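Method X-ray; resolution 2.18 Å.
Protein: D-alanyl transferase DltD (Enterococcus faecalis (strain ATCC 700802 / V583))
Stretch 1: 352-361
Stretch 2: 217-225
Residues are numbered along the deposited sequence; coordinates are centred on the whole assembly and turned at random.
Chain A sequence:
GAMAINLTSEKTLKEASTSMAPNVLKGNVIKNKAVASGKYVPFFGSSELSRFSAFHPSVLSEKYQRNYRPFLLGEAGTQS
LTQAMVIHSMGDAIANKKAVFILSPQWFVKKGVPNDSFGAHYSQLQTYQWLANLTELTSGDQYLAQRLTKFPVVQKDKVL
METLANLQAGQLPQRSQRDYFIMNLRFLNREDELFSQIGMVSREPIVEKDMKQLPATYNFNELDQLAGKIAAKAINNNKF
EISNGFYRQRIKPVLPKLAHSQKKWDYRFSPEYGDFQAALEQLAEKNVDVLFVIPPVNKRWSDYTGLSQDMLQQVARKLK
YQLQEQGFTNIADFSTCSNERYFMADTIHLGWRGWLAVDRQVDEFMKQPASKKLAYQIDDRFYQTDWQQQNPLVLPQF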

# COMPACT_ATOMS: atom_id res chain seq x y z
N TRP A 352 5.17 13.21 11.14
CA TRP A 352 6.57 13.48 11.48
C TRP A 352 7.21 12.36 12.28
O TRP A 352 8.11 11.67 11.79
CB TRP A 352 6.66 14.80 12.25
CG TRP A 352 6.09 15.96 11.49
CD1 TRP A 352 6.77 16.79 10.64
CD2 TRP A 352 4.74 16.42 11.51
NE1 TRP A 352 5.92 17.74 10.13
CE2 TRP A 352 4.66 17.54 10.64
CE3 TRP A 352 3.58 16.00 12.17
CZ2 TRP A 352 3.48 18.23 10.43
CZ3 TRP A 352 2.40 16.70 11.95
CH2 TRP A 352 2.36 17.80 11.09
N ARG A 353 6.77 12.16 13.53
CA ARG A 353 7.38 11.14 14.37
C ARG A 353 6.95 9.73 13.99
O ARG A 353 7.68 8.77 14.29
CB ARG A 353 7.06 11.40 15.84
CG ARG A 353 7.69 12.67 16.39
CD ARG A 353 7.43 12.79 17.88
NE ARG A 353 8.07 11.71 18.62
CZ ARG A 353 7.70 11.30 19.83
NH1 ARG A 353 6.67 11.87 20.44
NH2 ARG A 353 8.35 10.30 20.41
N GLY A 354 5.79 9.58 13.35
CA GLY A 354 5.38 8.26 12.90
C GLY A 354 6.27 7.72 11.80
O GLY A 354 6.73 6.57 11.86
N TRP A 355 6.54 8.54 10.78
CA TRP A 355 7.42 8.10 9.70
C TRP A 355 8.84 7.88 10.21
O TRP A 355 9.52 6.95 9.76
CB TRP A 355 7.41 9.12 8.57
CG TRP A 355 6.24 8.96 7.65
CD1 TRP A 355 5.25 9.86 7.41
CD2 TRP A 355 5.94 7.81 6.85
NE1 TRP A 355 4.35 9.35 6.50
CE2 TRP A 355 4.75 8.09 6.14
CE3 TRP A 355 6.56 6.57 6.66
CZ2 TRP A 355 4.17 7.18 5.27
CZ3 TRP A 355 5.98 5.67 5.78
CH2 TRP A 355 4.80 5.98 5.10
N LEU A 356 9.31 8.72 11.13
CA LEU A 356 10.63 8.50 11.72
C LEU A 356 10.71 7.13 12.37
O LEU A 356 11.70 6.41 12.20
CB LEU A 356 10.95 9.60 12.74
CG LEU A 356 12.32 9.50 13.40
CD1 LEU A 356 13.43 9.78 12.39
CD2 LEU A 356 12.42 10.46 14.59
N ALA A 357 9.68 6.76 13.14
CA ALA A 357 9.66 5.44 13.76
C ALA A 357 9.61 4.34 12.71
O ALA A 357 10.32 3.33 12.81
CB ALA A 357 8.47 5.33 14.71
N VAL A 358 8.77 4.51 11.68
CA VAL A 358 8.71 3.53 10.61
C VAL A 358 10.05 3.44 9.89
O VAL A 358 10.54 2.34 9.60
CB VAL A 358 7.57 3.87 9.63
CG1 VAL A 358 7.67 3.02 8.37
CG2 VAL A 358 6.22 3.69 10.29
N ASP A 359 10.66 4.59 9.62
CA ASP A 359 11.94 4.60 8.92
C ASP A 359 12.99 3.78 9.67
O ASP A 359 13.79 3.07 9.04
CB ASP A 359 12.43 6.04 8.75
CG ASP A 359 13.76 6.13 8.05
OD1 ASP A 359 13.79 6.01 6.80
OD2 ASP A 359 14.79 6.30 8.74
N ARG A 360 13.02 3.88 11.00
CA ARG A 360 13.99 3.10 11.76
C ARG A 360 13.74 1.61 11.58
O ARG A 360 14.69 0.83 11.39
CB ARG A 360 13.94 3.48 13.24
CG ARG A 360 14.80 2.58 14.12
CD ARG A 360 15.05 3.19 15.49
NE ARG A 360 13.82 3.35 16.27
CZ ARG A 360 13.78 3.73 17.54
NH1 ARG A 360 14.91 3.99 18.19
NH2 ARG A 360 12.62 3.86 18.17
N GLN A 361 12.48 1.18 11.64
CA GLN A 361 12.17 -0.23 11.46
C GLN A 361 12.49 -0.68 10.04
O GLN A 361 12.99 -1.79 9.83
CB GLN A 361 10.70 -0.49 11.79
CG GLN A 361 10.35 -0.16 13.23
CD GLN A 361 11.23 -0.89 14.22
OE1 GLN A 361 11.50 -2.08 14.07
NE2 GLN A 361 11.71 -0.16 15.23
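Stretch 2, residues 217-225: TYNFNELDQ

Stretch 2 enters as an extended segment, T217 to N219, and turns at F220 into a helix that continues beyond Q225. N219 occupies the N-cap position: with chi1 at 179° its side chain folds back over the first turn, and OD1 accepts a hydrogen bond from E222 N at 2.8 Å. The helix then runs nearly antiparallel to the helix of stretch 1, the two N-to-C directions making an angle of 162° and the axes approaching to 10.1 Å. The beginning of each segment therefore faces the later part of the other. R353 pairs with D224, their CA atoms 6.2 Å apart, whereas R360 meets F220 and Y218.

F220 is the centre of the packing. Its CA-to-CB bond points toward stretch 1, and the t rotamer (chi1 -177°, chi2 87°) inserts the ring between L356 and R360, which cover opposite faces. On one face lies L356, whose CG is 3.7 Å from F220 CE1; on the other the guanidinium of R360 lies flat, its plane 9° from that of the ring and its CZ 3.5 Å from the ring centroid, in a cation-pi stack. R360 reaches this position with chi1 and chi2 both t, followed by a p turn at chi3 that lays the planar group along the ring, bringing NH2 within 3.3 Å of F220 CZ. The edge of the ring is directed at the backbone of A357, where CE1 comes to 4.4 Å from A357 CA.

L356, t at chi1 and p at chi2, fills the space between F220 and the next helical turn. Its CD1 is 3.8 Å from L223 CB, and its CD2 touches the backbone at D224 N, 3.4 Å away.

At the far end R353 and D224 both leave their backbones sideways, but their side chains converge. In R353 an m, t, p sequence through chi3 presents the edge of the guanidinium to the carboxylate of D224, which is t at chi1. The result is a two-pronged salt bridge, R353 NE donating to D224 OD1 at 2.7 Å and NH2 to OD2 at 2.9 Å. A water reinforces it by donating to both D224 OD1 and R353 O.

Y218, also t, points toward stretch 1 ahead of the helix. Its OH stands 4.2 Å from R360 CB and donates to a second water, which in turn donates to L356 O and D359 OD2, so the hydroxyl is linked to the stretch 1 helix through solvent.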

# COMPACT_ATOMS: atom_id res chain seq x y z
N THR A 217 24.49 14.23 10.16
CA THR A 217 24.59 12.83 10.52
C THR A 217 23.30 12.37 11.18
O THR A 217 22.60 13.15 11.84
CB THR A 217 25.78 12.57 11.46
OG1 THR A 217 25.72 13.46 12.58
CG2 THR A 217 27.09 12.77 10.72
N TYR A 218 22.99 11.09 11.01
CA TYR A 218 21.75 10.52 11.52
C TYR A 218 21.88 10.22 13.01
O TYR A 218 22.84 9.58 13.45
CB TYR A 218 21.40 9.24 10.76
CG TYR A 218 20.20 8.48 11.29
CD1 TYR A 218 20.33 7.59 12.35
CD2 TYR A 218 18.95 8.65 10.73
CE1 TYR A 218 19.24 6.89 12.83
CE2 TYR A 218 17.85 7.96 11.21
CZ TYR A 218 18.00 7.08 12.26
OH TYR A 218 16.91 6.40 12.73
N ASN A 219 20.90 10.69 13.79
CA ASN A 219 20.76 10.29 15.18
C ASN A 219 19.27 10.29 15.50
O ASN A 219 18.62 11.33 15.38
CB ASN A 219 21.51 11.24 16.12
CG ASN A 219 21.35 10.86 17.58
OD1 ASN A 219 20.37 11.24 18.23
ND2 ASN A 219 22.31 10.11 18.11
N PHE A 220 18.75 9.12 15.88
CA PHE A 220 17.31 8.99 16.07
C PHE A 220 16.79 9.96 17.12
O PHE A 220 15.86 10.74 16.86
CB PHE A 220 16.96 7.55 16.46
CG PHE A 220 15.49 7.30 16.61
CD1 PHE A 220 14.72 6.95 15.52
CD2 PHE A 220 14.88 7.44 17.85
CE1 PHE A 220 13.36 6.72 15.66
CE2 PHE A 220 13.52 7.21 17.99
CZ PHE A 220 12.76 6.86 16.89
N ASN A 221 17.38 9.94 18.32
CA ASN A 221 16.87 10.77 19.41
C ASN A 221 16.89 12.25 19.03
O ASN A 221 15.95 12.99 19.33
CB ASN A 221 17.69 10.53 20.68
CG ASN A 221 17.45 9.15 21.27
OD1 ASN A 221 16.41 8.54 21.03
ND2 ASN A 221 18.41 8.67 22.05
N GLU A 222 17.96 12.70 18.36
CA GLU A 222 18.00 14.07 17.87
C GLU A 222 16.85 14.32 16.89
O GLU A 222 16.15 15.34 16.99
CB GLU A 222 19.34 14.35 17.20
CG GLU A 222 19.52 15.78 16.72
CD GLU A 222 20.82 15.98 15.94
OE1 GLU A 222 21.49 14.98 15.62
OE2 GLU A 222 21.16 17.15 15.65
N LEU A 223 16.64 13.40 15.96
CA LEU A 223 15.57 13.56 14.98
C LEU A 223 14.20 13.52 15.64
O LEU A 223 13.30 14.28 15.26
CB LEU A 223 15.68 12.48 13.90
CG LEU A 223 16.94 12.55 13.03
CD1 LEU A 223 17.16 11.24 12.28
CD2 LEU A 223 16.84 13.71 12.05
N ASP A 224 14.01 12.63 16.62
CA ASP A 224 12.72 12.52 17.29
C ASP A 224 12.35 13.84 17.96
O ASP A 224 11.21 14.30 17.85
CB ASP A 224 12.76 11.39 18.32
CG ASP A 224 11.37 10.82 18.62
OD1 ASP A 224 10.47 10.97 17.77
OD2 ASP A 224 11.20 10.23 19.70
N GLN A 225 13.31 14.46 18.66
CA GLN A 225 13.06 15.76 19.27
C GLN A 225 12.82 16.83 18.22
O GLN A 225 11.93 17.68 18.38
CB GLN A 225 14.23 16.14 20.17
CG GLN A 225 14.40 15.24 21.39
CD GLN A 225 15.66 15.56 22.18
OE1 GLN A 225 16.64 16.07 21.63
NE2 GLN A 225 15.64 15.26 23.47
O HOH W 1 14.64 6.74 11.46
O HOH W 2 9.47 8.59 16.53